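Local coordinates for protein D-alanyl-D-alanine carboxypeptidase (Streptococcus pneumoniae R6, PDB 1XP4) that probably trims the terminal D-alanine from cell-wall precursor peptides, as a serine D-Ala-D-Ala carboxypeptidase of the S11 family that regulates peptidoglycan synthesis, at residues P72-M86 and S103-K115. Sequence-based numbering, arbitrary orientation.
Sequences PYQLTTNSEASNIPM and SSANSAAIALAEK
Ser104 meets Ser82 through its backbone: its O accepts a weak bond from Ser82 OG. Its own hydroxyl, itself predicted to be catalytic, is hydrogen-bonded to Ser41 and weakly to Lys44 and Lys224, the predicted nucleophile, proton acceptor and substrate-binding lysine. Ala105, at the N-cap of helix 106-117, has no side-chain acceptor, so the loop caps the helix instead; its CA-H points at Ser82 O. Ser82 O also accepts Asn106 N at 3.1 Å, nearly in line with the carbonyl. Asn106 OD1 is hydrogen-bonded to Lys44 NZ, while its ND2 side packs beside Ala81 CB.

At Ser107 the backbone N gives a fairly straight bond (165°) to Asn83 OD1 at 2.8 Å, in the carbonyl plane and on a lone pair. The selenium of selenomethionine Met86 lies 3.7 Å from Ser107 CB, its extended chain carrying CE on to Ala108, whose small methyl accommodates it. Ile110 has CG2 anti to its backbone N, against Pro72 CG, and sends CD1 to Leu75 CD2 (3.6 Å), a branched chain filling an apolar patch.

Acceptors from Ser82 and Asn83 would favour the positive helix N-terminus, tying the loop to the SxN motif, Ser104-Ala105-Asn106.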
loop_
_atom_site.group_PDB
_atom_site.type_symbol
_atom_site.label_atom_id
_atom_site.label_comp_id
_atom_site.label_asym_id
_atom_site.label_seq_id
_atom_site.Cartn_x
_atom_site.Cartn_y
_atom_site.Cartn_z
ATOM N N PRO A 72 -3.175 14.755 -22.762
ATOM C CA PRO A 72 -3.032 15.114 -21.351
ATOM C C PRO A 72 -3.012 16.620 -21.163
ATOM O O PRO A 72 -3.495 17.139 -20.165
ATOM C CB PRO A 72 -1.697 14.484 -20.963
ATOM C CG PRO A 72 -1.542 13.372 -21.940
ATOM C CD PRO A 72 -2.000 13.999 -23.217
ATOM N N TYR A 73 -2.450 17.327 -22.129
ATOM C CA TYR A 73 -2.356 18.766 -22.020
ATOM C C TYR A 73 -3.707 19.460 -22.097
ATOM O O TYR A 73 -4.002 20.344 -21.293
ATOM C CB TYR A 73 -1.420 19.307 -23.097
ATOM C CG TYR A 73 -1.394 20.811 -23.178
ATOM C CD1 TYR A 73 -1.008 21.588 -22.078
ATOM C CD2 TYR A 73 -1.782 21.463 -24.343
ATOM C CE1 TYR A 73 -1.015 22.976 -22.143
ATOM C CE2 TYR A 73 -1.793 22.847 -24.422
ATOM C CZ TYR A 73 -1.413 23.599 -23.323
ATOM O OH TYR A 73 -1.449 24.971 -23.418
ATOM N N GLN A 74 -4.529 19.067 -23.061
ATOM C CA GLN A 74 -5.844 19.680 -23.210
ATOM C C GLN A 74 -6.730 19.349 -22.032
ATOM O O GLN A 74 -7.531 20.169 -21.593
ATOM C CB GLN A 74 -6.523 19.195 -24.487
ATOM C CG GLN A 74 -6.081 19.903 -25.753
ATOM C CD GLN A 74 -6.045 18.961 -26.942
ATOM O OE1 GLN A 74 -6.743 17.939 -26.964
ATOM N NE2 GLN A 74 -5.233 19.302 -27.943
ATOM N N LEU A 75 -6.586 18.137 -21.525
ATOM C CA LEU A 75 -7.390 17.691 -20.405
ATOM C C LEU A 75 -7.309 18.648 -19.221
ATOM O O LEU A 75 -8.111 18.568 -18.290
ATOM C CB LEU A 75 -6.941 16.294 -19.975
ATOM C CG LEU A 75 -7.747 15.590 -18.888
ATOM C CD1 LEU A 75 -9.188 15.459 -19.332
ATOM C CD2 LEU A 75 -7.153 14.227 -18.623
ATOM N N THR A 76 -6.359 19.571 -19.257
ATOM C CA THR A 76 -6.205 20.482 -18.138
ATOM C C THR A 76 -6.781 21.877 -18.304
ATOM O O THR A 76 -6.930 22.591 -17.315
ATOM C CB THR A 76 -4.742 20.615 -17.758
ATOM O OG1 THR A 76 -4.054 21.375 -18.758
ATOM C CG2 THR A 76 -4.122 19.242 -17.664
ATOM N N THR A 77 -7.096 22.280 -19.532
ATOM C CA THR A 77 -7.661 23.609 -19.745
ATOM C C THR A 77 -9.145 23.596 -19.430
ATOM O O THR A 77 -9.678 24.559 -18.880
ATOM C CB THR A 77 -7.440 24.103 -21.179
ATOM O OG1 THR A 77 -7.882 23.104 -22.108
ATOM C CG2 THR A 77 -5.960 24.416 -21.403
ATOM N N ASN A 78 -9.824 22.515 -19.785
ATOM C CA ASN A 78 -11.230 22.423 -19.445
ATOM C C ASN A 78 -11.736 21.010 -19.275
ATOM O O ASN A 78 -12.358 20.427 -20.167
ATOM C CB ASN A 78 -12.130 23.151 -20.442
ATOM C CG ASN A 78 -13.607 22.950 -20.120
ATOM O OD1 ASN A 78 -14.330 22.278 -20.857
ATOM N ND2 ASN A 78 -14.049 23.506 -18.992
ATOM N N SER A 79 -11.448 20.472 -18.104
ATOM C CA SER A 79 -11.880 19.155 -17.708
ATOM C C SER A 79 -11.881 19.329 -16.213
ATOM O O SER A 79 -10.835 19.558 -15.610
ATOM C CB SER A 79 -10.873 18.081 -18.125
ATOM O OG SER A 79 -10.965 17.803 -19.510
ATOM N N GLU A 80 -13.061 19.302 -15.617
ATOM C CA GLU A 80 -13.118 19.446 -14.184
ATOM C C GLU A 80 -12.600 18.118 -13.660
ATOM O O GLU A 80 -13.340 17.257 -13.178
ATOM C CB GLU A 80 -14.546 19.773 -13.741
ATOM C CG GLU A 80 -15.054 21.090 -14.353
ATOM C CD GLU A 80 -14.021 22.216 -14.284
ATOM O OE1 GLU A 80 -12.891 22.031 -14.791
ATOM O OE2 GLU A 80 -14.337 23.293 -13.732
ATOM N N ALA A 81 -11.293 17.969 -13.844
ATOM C CA ALA A 81 -10.522 16.809 -13.438
ATOM C C ALA A 81 -9.379 17.448 -12.676
ATOM O O ALA A 81 -8.691 18.323 -13.208
ATOM C CB ALA A 81 -9.987 16.066 -14.670
ATOM N N SER A 82 -9.184 17.034 -11.429
ATOM C CA SER A 82 -8.123 17.610 -10.621
ATOM C C SER A 82 -6.798 17.598 -11.373
ATOM O O SER A 82 -6.235 16.545 -11.678
ATOM C CB SER A 82 -8.011 16.877 -9.278
ATOM O OG SER A 82 -8.161 15.478 -9.430
ATOM N N ASN A 83 -6.328 18.795 -11.693
ATOM C CA ASN A 83 -5.085 18.977 -12.415
ATOM C C ASN A 83 -4.437 20.277 -11.981
ATOM O O ASN A 83 -4.934 20.974 -11.096
ATOM C CB ASN A 83 -5.339 19.036 -13.919
ATOM C CG ASN A 83 -5.003 17.740 -14.626
ATOM O OD1 ASN A 83 -3.927 17.172 -14.433
ATOM N ND2 ASN A 83 -5.918 17.276 -15.469
ATOM N N ILE A 84 -3.323 20.597 -12.626
ATOM C CA ILE A 84 -2.578 21.808 -12.335
ATOM C C ILE A 84 -2.027 22.305 -13.665
ATOM O O ILE A 84 -1.846 21.528 -14.601
ATOM C CB ILE A 84 -1.414 21.520 -11.357
ATOM C CG1 ILE A 84 -0.427 20.537 -11.987
ATOM C CG2 ILE A 84 -1.954 20.925 -10.071
ATOM C CD1 ILE A 84 0.718 20.159 -11.082
ATOM N N PRO A 85 -1.764 23.611 -13.774
ATOM C CA PRO A 85 -1.237 24.158 -15.025
ATOM C C PRO A 85 0.034 23.444 -15.466
ATOM O O PRO A 85 0.911 23.180 -14.648
ATOM C CB PRO A 85 -0.980 25.617 -14.674
ATOM C CG PRO A 85 -2.021 25.900 -13.622
ATOM C CD PRO A 85 -1.949 24.672 -12.769
HETATM N N MSE A 86 0.125 23.123 -16.756
HETATM C CA MSE A 86 1.302 22.456 -17.318
HETATM C C MSE A 86 1.626 23.078 -18.662
HETATM O O MSE A 86 1.965 22.387 -19.619
HETATM C CB MSE A 86 1.034 20.967 -17.501
HETATM C CG MSE A 86 1.062 20.191 -16.214
HETATM SE SE MSE A 86 0.672 18.330 -16.482
HETATM C CE MSE A 86 0.322 17.866 -14.639
ATOM N N SER A 103 -1.422 15.978 -5.525
ATOM C CA SER A 103 -2.574 16.720 -6.020
ATOM C C SER A 103 -3.529 15.903 -6.892
ATOM O O SER A 103 -4.555 16.410 -7.352
ATOM C CB SER A 103 -2.083 17.930 -6.801
ATOM O OG SER A 103 -1.115 18.625 -6.041
ATOM N N SER A 104 -3.188 14.644 -7.125
ATOM C CA SER A 104 -4.022 13.777 -7.938
ATOM C C SER A 104 -4.183 14.324 -9.360
ATOM O O SER A 104 -5.201 14.088 -10.019
ATOM C CB SER A 104 -5.397 13.606 -7.278
ATOM O OG SER A 104 -6.130 12.542 -7.874
ATOM N N ALA A 105 -3.178 15.054 -9.833
ATOM C CA ALA A 105 -3.206 15.606 -11.190
ATOM C C ALA A 105 -3.278 14.467 -12.210
ATOM O O ALA A 105 -2.363 13.639 -12.293
ATOM C CB ALA A 105 -1.958 16.438 -11.435
ATOM N N ASN A 106 -4.353 14.428 -12.993
ATOM C CA ASN A 106 -4.523 13.366 -13.986
ATOM C C ASN A 106 -3.549 13.455 -15.162
ATOM O O ASN A 106 -3.093 12.430 -15.673
ATOM C CB ASN A 106 -5.966 13.342 -14.500
ATOM C CG ASN A 106 -6.969 13.014 -13.403
ATOM O OD1 ASN A 106 -6.884 11.961 -12.769
ATOM N ND2 ASN A 106 -7.922 13.915 -13.175
ATOM N N SER A 107 -3.228 14.668 -15.598
ATOM C CA SER A 107 -2.289 14.818 -16.697
ATOM C C SER A 107 -0.904 14.381 -16.261
ATOM O O SER A 107 -0.076 14.007 -17.087
ATOM C CB SER A 107 -2.268 16.253 -17.192
ATOM O OG SER A 107 -3.449 16.503 -17.935
ATOM N N ALA A 108 -0.652 14.422 -14.959
ATOM C CA ALA A 108 0.626 13.960 -14.433
ATOM C C ALA A 108 0.657 12.434 -14.627
ATOM O O ALA A 108 1.632 11.875 -15.131
ATOM C CB ALA A 108 0.740 14.300 -12.953
ATOM N N ALA A 109 -0.429 11.771 -14.236
ATOM C CA ALA A 109 -0.533 10.323 -14.367
ATOM C C ALA A 109 -0.404 9.887 -15.821
ATOM O O ALA A 109 0.450 9.061 -16.157
ATOM C CB ALA A 109 -1.868 9.831 -13.801
ATOM N N ILE A 110 -1.256 10.441 -16.676
ATOM C CA ILE A 110 -1.241 10.097 -18.087
ATOM C C ILE A 110 0.147 10.294 -18.677
ATOM O O ILE A 110 0.702 9.386 -19.302
ATOM C CB ILE A 110 -2.253 10.945 -18.879
ATOM C CG1 ILE A 110 -3.665 10.702 -18.337
ATOM C CG2 ILE A 110 -2.188 10.593 -20.355
ATOM C CD1 ILE A 110 -4.740 11.524 -19.014
ATOM N N ALA A 111 0.712 11.477 -18.472
ATOM C CA ALA A 111 2.043 11.768 -18.987
ATOM C C ALA A 111 3.047 10.664 -18.620
ATOM O O ALA A 111 3.754 10.141 -19.488
ATOM C CB ALA A 111 2.522 13.119 -18.462
ATOM N N LEU A 112 3.112 10.311 -17.339
ATOM C CA LEU A 112 4.031 9.270 -16.888
ATOM C C LEU A 112 3.786 7.950 -17.628
ATOM O O LEU A 112 4.730 7.250 -18.015
ATOM C CB LEU A 112 3.869 9.055 -15.382
ATOM C CG LEU A 112 4.453 10.141 -14.476
ATOM C CD1 LEU A 112 3.959 9.962 -13.045
ATOM C CD2 LEU A 112 5.971 10.089 -14.544
ATOM N N ALA A 113 2.509 7.626 -17.823
ATOM C CA ALA A 113 2.109 6.397 -18.496
ATOM C C ALA A 113 2.592 6.341 -19.946
ATOM O O ALA A 113 3.126 5.320 -20.385
ATOM C CB ALA A 113 0.589 6.245 -18.437
ATOM N N GLU A 114 2.394 7.429 -20.687
ATOM C CA GLU A 114 2.822 7.479 -22.083
ATOM C C GLU A 114 4.337 7.389 -22.147
ATOM O O GLU A 114 4.898 6.810 -23.074
ATOM C CB GLU A 114 2.374 8.775 -22.750
ATOM C CG GLU A 114 0.880 8.949 -22.836
ATOM C CD GLU A 114 0.499 10.033 -23.821
ATOM O OE1 GLU A 114 1.228 11.048 -23.896
ATOM O OE2 GLU A 114 -0.528 9.871 -24.517
ATOM N N LYS A 115 4.997 7.972 -21.154
ATOM C CA LYS A 115 6.444 7.944 -21.090
ATOM C C LYS A 115 6.952 6.526 -20.873
ATOM O O LYS A 115 7.969 6.132 -21.445
ATOM C CB LYS A 115 6.935 8.821 -19.945
ATOM C CG LYS A 115 8.446 8.917 -19.835
ATOM C CD LYS A 115 9.023 9.591 -21.070
ATOM C CE LYS A 115 10.481 9.959 -20.881
ATOM N NZ LYS A 115 11.061 10.539 -22.118
#